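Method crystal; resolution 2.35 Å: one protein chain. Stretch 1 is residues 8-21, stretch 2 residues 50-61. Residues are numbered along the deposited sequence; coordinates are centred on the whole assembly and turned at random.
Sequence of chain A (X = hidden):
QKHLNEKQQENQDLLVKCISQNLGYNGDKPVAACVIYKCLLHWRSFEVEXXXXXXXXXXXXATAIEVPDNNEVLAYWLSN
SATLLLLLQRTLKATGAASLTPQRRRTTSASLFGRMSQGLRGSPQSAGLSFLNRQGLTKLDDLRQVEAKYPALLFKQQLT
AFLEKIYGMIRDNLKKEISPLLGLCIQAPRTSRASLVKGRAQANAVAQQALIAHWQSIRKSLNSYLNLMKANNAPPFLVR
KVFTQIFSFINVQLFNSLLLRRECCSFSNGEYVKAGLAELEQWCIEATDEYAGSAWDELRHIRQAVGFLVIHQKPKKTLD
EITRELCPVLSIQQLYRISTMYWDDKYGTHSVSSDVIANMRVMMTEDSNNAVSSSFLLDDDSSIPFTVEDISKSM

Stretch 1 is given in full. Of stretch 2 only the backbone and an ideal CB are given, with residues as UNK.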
ATOM      1  N   GLN A   8     -20.011 -28.670  20.973  1.00 89.12           N
ATOM      2  CA  GLN A   8     -19.384 -27.992  19.804  1.00 86.35           C
ATOM      3  C   GLN A   8     -19.659 -26.484  19.870  1.00 84.12           C
ATOM      4  O   GLN A   8     -18.715 -25.718  19.601  1.00 82.49           O
ATOM      5  CB  GLN A   8     -19.865 -28.598  18.482  1.00 86.19           C
ATOM      6  CG  GLN A   8     -19.119 -29.867  18.095  1.00 86.67           C
ATOM      7  CD  GLN A   8     -19.436 -30.330  16.692  1.00 87.78           C
ATOM      8  OE1 GLN A   8     -19.502 -29.536  15.756  1.00 88.34           O
ATOM      9  NE2 GLN A   8     -19.621 -31.632  16.530  1.00 88.20           N
ATOM     10  N   GLN A   9     -20.884 -26.068  20.214  1.00 82.59           N
ATOM     11  CA  GLN A   9     -21.239 -24.630  20.379  1.00 81.70           C
ATOM     12  C   GLN A   9     -20.454 -24.049  21.563  1.00 81.01           C
ATOM     13  O   GLN A   9     -19.945 -22.920  21.425  1.00 79.36           O
ATOM     14  CB  GLN A   9     -22.742 -24.413  20.581  1.00 82.28           C
ATOM     15  CG  GLN A   9     -23.081 -22.971  20.947  1.00 83.01           C
ATOM     16  CD  GLN A   9     -24.538 -22.603  20.798  1.00 83.73           C
ATOM     17  OE1 GLN A   9     -25.375 -23.412  20.403  1.00 83.62           O
ATOM     18  NE2 GLN A   9     -24.852 -21.359  21.124  1.00 83.74           N
ATOM     19  N   GLU A  10     -20.376 -24.784  22.679  1.00 81.53           N
ATOM     20  CA  GLU A  10     -19.614 -24.385  23.895  1.00 81.27           C
ATOM     21  C   GLU A  10     -18.153 -24.125  23.508  1.00 78.89           C
ATOM     22  O   GLU A  10     -17.616 -23.080  23.920  1.00 78.45           O
ATOM     23  CB  GLU A  10     -19.721 -25.450  24.994  1.00 82.88           C
ATOM     24  CG  GLU A  10     -18.530 -25.475  25.944  1.00 84.30           C
ATOM     25  CD  GLU A  10     -18.668 -26.401  27.142  1.00 85.52           C
ATOM     26  OE1 GLU A  10     -18.914 -27.608  26.934  1.00 85.41           O
ATOM     27  OE2 GLU A  10     -18.520 -25.915  28.283  1.00 86.62           O
ATOM     28  N   ASN A  11     -17.548 -25.048  22.751  1.00 76.91           N
ATOM     29  CA  ASN A  11     -16.128 -24.990  22.304  1.00 75.55           C
ATOM     30  C   ASN A  11     -15.912 -23.776  21.393  1.00 73.58           C
ATOM     31  O   ASN A  11     -14.878 -23.104  21.547  1.00 72.28           O
ATOM     32  CB  ASN A  11     -15.703 -26.279  21.593  1.00 75.61           C
ATOM     33  CG  ASN A  11     -15.474 -27.436  22.543  1.00 75.94           C
ATOM     34  OD1 ASN A  11     -15.454 -27.256  23.759  1.00 75.82           O
ATOM     35  ND2 ASN A  11     -15.296 -28.629  21.998  1.00 75.95           N
ATOM     36  N   GLN A  12     -16.847 -23.521  20.472  1.00 72.81           N
ATOM     37  CA  GLN A  12     -16.800 -22.378  19.520  1.00 71.64           C
ATOM     38  C   GLN A  12     -16.975 -21.066  20.295  1.00 71.35           C
ATOM     39  O   GLN A  12     -16.222 -20.117  20.007  1.00 71.49           O
ATOM     40  CB  GLN A  12     -17.858 -22.551  18.427  1.00 71.26           C
ATOM     41  CG  GLN A  12     -17.540 -23.686  17.461  1.00 70.74           C
ATOM     42  CD  GLN A  12     -18.711 -24.077  16.593  1.00 70.25           C
ATOM     43  OE1 GLN A  12     -19.660 -23.316  16.411  1.00 69.77           O
ATOM     44  NE2 GLN A  12     -18.649 -25.278  16.041  1.00 70.33           N
ATOM     45  N   ASP A  13     -17.921 -21.027  21.243  1.00 71.43           N
ATOM     46  CA  ASP A  13     -18.160 -19.874  22.158  1.00 71.90           C
ATOM     47  C   ASP A  13     -16.869 -19.543  22.920  1.00 70.58           C
ATOM     48  O   ASP A  13     -16.611 -18.346  23.149  1.00 70.24           O
ATOM     49  CB  ASP A  13     -19.305 -20.150  23.142  1.00 73.61           C
ATOM     50  CG  ASP A  13     -20.669 -19.663  22.678  1.00 74.84           C
ATOM     51  OD1 ASP A  13     -20.748 -18.525  22.172  1.00 75.28           O
ATOM     52  OD2 ASP A  13     -21.644 -20.424  22.832  1.00 76.58           O
ATOM     53  N   LEU A  14     -16.100 -20.569  23.294  1.00 69.72           N
ATOM     54  CA  LEU A  14     -14.821 -20.442  24.045  1.00 69.31           C
ATOM     55  C   LEU A  14     -13.756 -19.774  23.164  1.00 67.45           C
ATOM     56  O   LEU A  14     -13.143 -18.799  23.634  1.00 68.26           O
ATOM     57  CB  LEU A  14     -14.362 -21.830  24.509  1.00 70.26           C
ATOM     58  CG  LEU A  14     -14.430 -22.094  26.014  1.00 71.91           C
ATOM     59  CD1 LEU A  14     -13.451 -21.207  26.769  1.00 72.45           C
ATOM     60  CD2 LEU A  14     -15.845 -21.916  26.545  1.00 72.77           C
ATOM     61  N   LEU A  15     -13.541 -20.287  21.947  1.00 65.74           N
ATOM     62  CA  LEU A  15     -12.511 -19.788  20.993  1.00 64.42           C
ATOM     63  C   LEU A  15     -12.798 -18.320  20.660  1.00 63.68           C
ATOM     64  O   LEU A  15     -11.851 -17.518  20.705  1.00 62.46           O
ATOM     65  CB  LEU A  15     -12.508 -20.653  19.727  1.00 63.89           C
ATOM     66  CG  LEU A  15     -11.401 -20.347  18.715  1.00 63.38           C
ATOM     67  CD1 LEU A  15     -10.020 -20.523  19.332  1.00 63.76           C
ATOM     68  CD2 LEU A  15     -11.537 -21.222  17.479  1.00 63.05           C
ATOM     69  N   VAL A  16     -14.059 -17.991  20.353  1.00 64.47           N
ATOM     70  CA  VAL A  16     -14.524 -16.608  20.028  1.00 65.32           C
ATOM     71  C   VAL A  16     -14.088 -15.662  21.153  1.00 66.35           C
ATOM     72  O   VAL A  16     -13.608 -14.557  20.834  1.00 66.73           O
ATOM     73  CB  VAL A  16     -16.049 -16.552  19.800  1.00 65.72           C
ATOM     74  CG1 VAL A  16     -16.596 -15.131  19.875  1.00 65.70           C
ATOM     75  CG2 VAL A  16     -16.441 -17.199  18.479  1.00 65.21           C
ATOM     76  N   LYS A  17     -14.246 -16.082  22.411  1.00 68.41           N
ATOM     77  CA  LYS A  17     -13.941 -15.259  23.613  1.00 70.02           C
ATOM     78  C   LYS A  17     -12.425 -15.079  23.756  1.00 69.29           C
ATOM     79  O   LYS A  17     -12.012 -13.996  24.210  1.00 69.80           O
ATOM     80  CB  LYS A  17     -14.564 -15.887  24.865  1.00 71.78           C
ATOM     81  CG  LYS A  17     -14.644 -14.979  26.090  1.00 74.20           C
ATOM     82  CD  LYS A  17     -15.222 -13.589  25.838  1.00 75.65           C
ATOM     83  CE  LYS A  17     -16.384 -13.547  24.860  1.00 76.33           C
ATOM     84  NZ  LYS A  17     -16.852 -12.160  24.630  1.00 77.09           N
ATOM     85  N   CYS A  18     -11.633 -16.084  23.367  1.00 68.02           N
ATOM     86  CA  CYS A  18     -10.145 -16.050  23.400  1.00 68.11           C
ATOM     87  C   CYS A  18      -9.606 -15.111  22.312  1.00 66.07           C
ATOM     88  O   CYS A  18      -8.729 -14.284  22.634  1.00 67.04           O
ATOM     89  CB  CYS A  18      -9.556 -17.445  23.234  1.00 69.26           C
ATOM     90  SG  CYS A  18      -9.918 -18.536  24.634  1.00 74.76           S
ATOM     91  N   ILE A  19     -10.106 -15.232  21.077  1.00 63.37           N
ATOM     92  CA  ILE A  19      -9.604 -14.468  19.892  1.00 60.92           C
ATOM     93  C   ILE A  19     -10.260 -13.078  19.842  1.00 59.74           C
ATOM     94  O   ILE A  19      -9.816 -12.262  19.014  1.00 58.77           O
ATOM     95  CB  ILE A  19      -9.793 -15.258  18.580  1.00 59.68           C
ATOM     96  CG1 ILE A  19     -11.263 -15.514  18.239  1.00 59.46           C
ATOM     97  CG2 ILE A  19      -8.995 -16.553  18.626  1.00 59.39           C
ATOM     98  CD1 ILE A  19     -11.500 -15.893  16.794  1.00 58.67           C
ATOM     99  N   SER A  20     -11.263 -12.814  20.690  1.00 59.17           N
ATOM    100  CA  SER A  20     -11.868 -11.467  20.895  1.00 58.92           C
ATOM    101  C   SER A  20     -10.935 -10.598  21.748  1.00 59.63           C
ATOM    102  O   SER A  20     -10.985  -9.364  21.600  1.00 60.72           O
ATOM    103  CB  SER A  20     -13.239 -11.558  21.514  1.00 58.69           C
ATOM    104  OG  SER A  20     -14.191 -12.016  20.566  1.00 58.29           O
ATOM    105  N   GLN A  21     -10.131 -11.221  22.615  1.00 60.01           N
ATOM    106  CA  GLN A  21      -9.117 -10.541  23.464  1.00 60.86           C
ATOM    107  C   GLN A  21      -7.817 -10.358  22.673  1.00 59.41           C
ATOM    108  O   GLN A  21      -7.616 -11.087  21.679  1.00 60.05           O
ATOM    109  CB  GLN A  21      -8.818 -11.364  24.716  1.00 62.98           C
ATOM    110  CG  GLN A  21     -10.016 -11.568  25.630  1.00 64.71           C
ATOM    111  CD  GLN A  21      -9.749 -12.631  26.669  1.00 66.34           C
ATOM    112  OE1 GLN A  21      -8.616 -13.069  26.860  1.00 67.06           O
ATOM    113  NE2 GLN A  21     -10.800 -13.056  27.352  1.00 67.42           N
ATOM    114  N   UNK A  50     -19.953 -30.135   7.714  1.00 56.83           N
ATOM    115  CA  UNK A  50     -20.738 -28.942   8.138  1.00 56.60           C
ATOM    116  C   UNK A  50     -20.300 -28.525   9.549  1.00 55.73           C
ATOM    117  O   UNK A  50     -20.087 -29.424  10.389  1.00 56.13           O
ATOM    118  CB  UNK A  50     -22.240 -29.232   8.112  1.00 56.60           C
ATOM    119  N   UNK A  51     -20.166 -27.216   9.793  1.00 54.51           N
ATOM    120  CA  UNK A  51     -19.763 -26.624  11.099  1.00 53.92           C
ATOM    121  C   UNK A  51     -19.881 -25.098  11.039  1.00 53.68           C
ATOM    122  O   UNK A  51     -19.720 -24.538   9.938  1.00 54.51           O
ATOM    123  CB  UNK A  51     -18.332 -27.025  11.463  1.00 53.92           C
ATOM    124  N   UNK A  52     -20.116 -24.467  12.195  1.00 53.69           N
ATOM    125  CA  UNK A  52     -20.286 -22.999  12.371  1.00 53.64           C
ATOM    126  C   UNK A  52     -18.962 -22.339  12.780  1.00 53.38           C
ATOM    127  O   UNK A  52     -18.906 -21.095  12.769  1.00 53.33           O
ATOM    128  CB  UNK A  52     -21.356 -22.705  13.424  1.00 53.64           C
ATOM    129  N   UNK A  53     -17.943 -23.132  13.133  1.00 53.25           N
ATOM    130  CA  UNK A  53     -16.656 -22.636  13.710  1.00 52.57           C
ATOM    131  C   UNK A  53     -16.050 -21.581  12.776  1.00 51.61           C
ATOM    132  O   UNK A  53     -15.657 -20.512  13.278  1.00 52.67           O
ATOM    133  CB  UNK A  53     -15.666 -23.784  13.919  1.00 52.57           C
ATOM    134  N   UNK A  54     -15.998 -21.863  11.472  1.00 50.31           N
ATOM    135  CA  UNK A  54     -15.354 -21.001  10.447  1.00 49.45           C
ATOM    136  C   UNK A  54     -16.113 -19.673  10.340  1.00 49.60           C
ATOM    137  O   UNK A  54     -15.463 -18.615  10.368  1.00 48.44           O
ATOM    138  CB  UNK A  54     -15.318 -21.700   9.087  1.00 49.45           C
ATOM    139  N   UNK A  55     -17.443 -19.734  10.224  1.00 51.12           N
ATOM    140  CA  UNK A  55     -18.340 -18.547  10.165  1.00 53.06           C
ATOM    141  C   UNK A  55     -18.066 -17.635  11.366  1.00 53.53           C
ATOM    142  O   UNK A  55     -17.994 -16.406  11.171  1.00 54.33           O
ATOM    143  CB  UNK A  55     -19.810 -18.970  10.149  1.00 53.06           C
ATOM    144  N   UNK A  56     -17.912 -18.222  12.554  1.00 54.25           N
ATOM    145  CA  UNK A  56     -17.806 -17.487  13.842  1.00 54.98           C
ATOM    146  C   UNK A  56     -16.436 -16.810  13.948  1.00 54.36           C
ATOM    147  O   UNK A  56     -16.385 -15.688  14.491  1.00 54.69           O
ATOM    148  CB  UNK A  56     -18.018 -18.431  15.028  1.00 54.98           C
ATOM    149  N   UNK A  57     -15.377 -17.461  13.457  1.00 53.84           N
ATOM    150  CA  UNK A  57     -14.023 -16.849  13.302  1.00 53.53           C
ATOM    151  C   UNK A  57     -14.164 -15.609  12.410  1.00 53.55           C
ATOM    152  O   UNK A  57     -13.716 -14.526  12.834  1.00 54.14           O
ATOM    153  CB  UNK A  57     -13.023 -17.837  12.699  1.00 53.53           C
ATOM    154  N   UNK A  58     -14.770 -15.766  11.228  1.00 53.28           N
ATOM    155  CA  UNK A  58     -14.928 -14.686  10.209  1.00 53.95           C
ATOM    156  C   UNK A  58     -15.731 -13.535  10.828  1.00 55.12           C
ATOM    157  O   UNK A  58     -15.297 -12.374  10.684  1.00 56.16           O
ATOM    158  CB  UNK A  58     -15.626 -15.206   8.951  1.00 53.95           C
ATOM    159  N   UNK A  59     -16.849 -13.847  11.494  1.00 56.12           N
ATOM    160  CA  UNK A  59     -17.750 -12.854  12.143  1.00 57.05           C
ATOM    161  C   UNK A  59     -16.968 -12.057  13.195  1.00 56.62           C
ATOM    162  O   UNK A  59     -17.161 -10.828  13.269  1.00 56.24           O
ATOM    163  CB  UNK A  59     -18.951 -13.545  12.792  1.00 57.05           C
ATOM    164  N   UNK A  60     -16.117 -12.734  13.969  1.00 56.24           N
ATOM    165  CA  UNK A  60     -15.279 -12.135  15.043  1.00 55.88           C
ATOM    166  C   UNK A  60     -14.343 -11.089  14.426  1.00 54.85           C
ATOM    167  O   UNK A  60     -14.354  -9.933  14.906  1.00 55.78           O
ATOM    168  CB  UNK A  60     -14.469 -13.207  15.775  1.00 55.88           C
ATOM    169  N   UNK A  61     -13.578 -11.475  13.398  1.00 52.64           N
ATOM    170  CA  UNK A  61     -12.620 -10.581  12.680  1.00 51.87           C
ATOM    171  C   UNK A  61     -13.410  -9.416  12.071  1.00 51.94           C
ATOM    172  O   UNK A  61     -12.965  -8.269  12.208  1.00 51.06           O
ATOM    173  CB  UNK A  61     -11.856 -11.337  11.592  1.00 51.87           C
TER

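Two helices run nearly side by side here, at 24° with their N-to-C directions alike and their axes 10.1 Å apart at closest approach, so positions on stretch 2 meet stretch 1 in the familiar three-and-four rhythm.

Position 50 is extended, and its ideal CB has nothing of stretch 1 within 5.5 Å; the contact sets almost no rule. It is Arg50, out of reach of stretch 1, with chi1, chi2 and chi3 all t.

Position 51 is also extended, just before a helical turn, with CB sideways and 4.9 Å from Gln12 NE2. A short side chain with an acceptor, Ser, Thr, Asp or Asn, could cap the turn and meet that amide. The residue is Thr51. With chi1 at t, its OG1 accepts a weak capping bond from the N of position 53 at 3.3 Å and lies 3.5 Å from Gln12 NE2.

At position 52 the ideal CB is already 3.5 Å from Gln12 OE1, which favours something small, or a chain that turns aside. Ser52 is small, and its chi1 of m leaves CB as the closest atom to OE1.

Position 53 points sideways, its ideal CB 4.0 Å from Gln12 NE2, with Leu15 further along. A compact apolar residue suits: Val, Ile, perhaps Ala or Leu. Val53 sets its CB 3.9 Å from Gln12 NE2 and brings CG2 to 4.5 Å from Leu15 CD2. Its CA is 5.8 Å from Gln12 CA, a close pass of the backbones.

Positions 54 and 55 find no atom of stretch 1 within 5.5 Å of CB, so the contact leaves them free; they are Phe54 and Asp55.

Position 56 faces stretch 1, its ideal CB 4.0 Å from Val16 CG2. Beyond lies the carboxylate of Asp13, whose CA-to-CB bond points away although its end comes nearer. Leu or Met could cover the valine, but a long cation, Lys or Arg, could also answer the charge. Arg56 does both. Its NH1 forms a salt bridge with Asp13 OD1 at 3.0 Å, well aligned at 165°, while NH2 adds a weak hydrogen bond to the same OD1 at 3.5 Å. The carboxylate oxygen sits at the guanidinium edge, and Val16 CG2 covers one face, 3.7 Å from NH2.

Position 57 looks sideways, with Ile19 CD1 4.8 Å from the ideal CB and Leu15 not far off, inviting a branched or long aliphatic. Ile57 touches both loosely: CD1 is 4.5 Å from Leu15 CD2, and CG1 is 4.5 Å from Ile19 CD1.

Positions 58 and 59 are out of reach, and hold Ile58 and Gln59.

Position 60 points toward Val16, Ile19 and Ser20, one turn beyond Arg56. The space is modest, fitting Ala, Val or Thr. Thr60 ties OG1 to Arg56 O at 2.6 Å, satisfying its hydroxyl within its own helix, and sets CG2 3.9 Å from Ile19 CD1 and 3.7 Å from Ser20 OG.

Position 61 turns sideways beyond contact range; it is Ile61.

Stretch 2, residues 50-61: RTSVFDRIIQTI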
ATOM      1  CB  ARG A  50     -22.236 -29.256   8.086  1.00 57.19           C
ATOM      2  CG  ARG A  50     -23.143 -28.034   8.125  1.00 57.96           C
ATOM      3  CD  ARG A  50     -24.610 -28.415   8.219  1.00 59.60           C
ATOM      4  NE  ARG A  50     -25.509 -27.271   8.095  1.00 60.28           N
ATOM      5  CZ  ARG A  50     -25.960 -26.761   6.948  1.00 62.43           C
ATOM      6  NH1 ARG A  50     -25.602 -27.281   5.783  1.00 63.36           N
ATOM      7  NH2 ARG A  50     -26.773 -25.717   6.969  1.00 62.98           N
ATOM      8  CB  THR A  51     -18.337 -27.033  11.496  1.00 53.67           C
ATOM      9  OG1 THR A  51     -18.033 -26.430  12.755  1.00 53.42           O
ATOM     10  CG2 THR A  51     -17.289 -26.630  10.482  1.00 53.27           C
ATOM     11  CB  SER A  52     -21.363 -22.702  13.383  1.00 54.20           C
ATOM     12  OG  SER A  52     -22.654 -22.945  12.842  1.00 54.87           O
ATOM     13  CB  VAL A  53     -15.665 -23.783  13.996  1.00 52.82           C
ATOM     14  CG1 VAL A  53     -15.207 -24.498  12.733  1.00 52.67           C
ATOM     15  CG2 VAL A  53     -14.467 -23.295  14.798  1.00 52.73           C
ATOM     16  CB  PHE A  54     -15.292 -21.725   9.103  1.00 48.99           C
ATOM     17  CG  PHE A  54     -14.466 -22.984   9.117  1.00 49.06           C
ATOM     18  CD1 PHE A  54     -13.108 -22.939   9.386  1.00 49.38           C
ATOM     19  CD2 PHE A  54     -15.043 -24.218   8.860  1.00 49.66           C
ATOM     20  CE1 PHE A  54     -12.347 -24.097   9.400  1.00 49.83           C
ATOM     21  CE2 PHE A  54     -14.282 -25.376   8.875  1.00 49.81           C
ATOM     22  CZ  PHE A  54     -12.935 -25.314   9.144  1.00 49.85           C
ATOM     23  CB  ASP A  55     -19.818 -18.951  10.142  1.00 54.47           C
ATOM     24  CG  ASP A  55     -20.338 -19.361   8.775  1.00 55.29           C
ATOM     25  OD1 ASP A  55     -19.617 -19.142   7.778  1.00 56.34           O
ATOM     26  OD2 ASP A  55     -21.465 -19.888   8.718  1.00 56.88           O
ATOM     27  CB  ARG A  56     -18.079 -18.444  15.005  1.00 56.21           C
ATOM     28  CG  ARG A  56     -19.509 -18.963  15.023  1.00 57.51           C
ATOM     29  CD  ARG A  56     -20.047 -19.185  16.419  1.00 59.13           C
ATOM     30  NE  ARG A  56     -19.963 -17.987  17.242  1.00 60.08           N
ATOM     31  CZ  ARG A  56     -20.186 -17.951  18.551  1.00 60.97           C
ATOM     32  NH1 ARG A  56     -20.515 -19.055  19.202  1.00 61.57           N
ATOM     33  NH2 ARG A  56     -20.078 -16.810  19.208  1.00 61.64           N
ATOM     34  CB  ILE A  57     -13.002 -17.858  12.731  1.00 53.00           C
ATOM     35  CG1 ILE A  57     -12.655 -18.949  13.748  1.00 53.07           C
ATOM     36  CG2 ILE A  57     -11.751 -17.143  12.235  1.00 52.83           C
ATOM     37  CD1 ILE A  57     -11.889 -20.116  13.166  1.00 53.17           C
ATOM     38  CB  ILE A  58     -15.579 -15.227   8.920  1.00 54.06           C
ATOM     39  CG1 ILE A  58     -14.665 -16.220   8.193  1.00 53.93           C
ATOM     40  CG2 ILE A  58     -16.014 -14.094   8.001  1.00 54.28           C
ATOM     41  CD1 ILE A  58     -13.407 -15.611   7.611  1.00 53.82           C
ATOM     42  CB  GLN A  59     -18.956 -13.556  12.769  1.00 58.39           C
ATOM     43  CG  GLN A  59     -19.993 -14.000  11.746  1.00 59.79           C
ATOM     44  CD  GLN A  59     -20.962 -15.021  12.293  1.00 61.75           C
ATOM     45  OE1 GLN A  59     -20.958 -15.341  13.483  1.00 63.33           O
ATOM     46  NE2 GLN A  59     -21.809 -15.545  11.421  1.00 62.48           N
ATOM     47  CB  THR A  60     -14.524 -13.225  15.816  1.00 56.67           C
ATOM     48  OG1 THR A  60     -15.496 -14.121  16.358  1.00 57.61           O
ATOM     49  CG2 THR A  60     -13.657 -12.681  16.932  1.00 57.01           C
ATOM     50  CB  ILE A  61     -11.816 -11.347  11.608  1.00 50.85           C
ATOM     51  CG1 ILE A  61     -10.974 -12.472  12.217  1.00 51.02           C
ATOM     52  CG2 ILE A  61     -10.959 -10.388  10.793  1.00 49.79           C
ATOM     53  CD1 ILE A  61     -10.483 -13.489  11.207  1.00 51.09           C
TER
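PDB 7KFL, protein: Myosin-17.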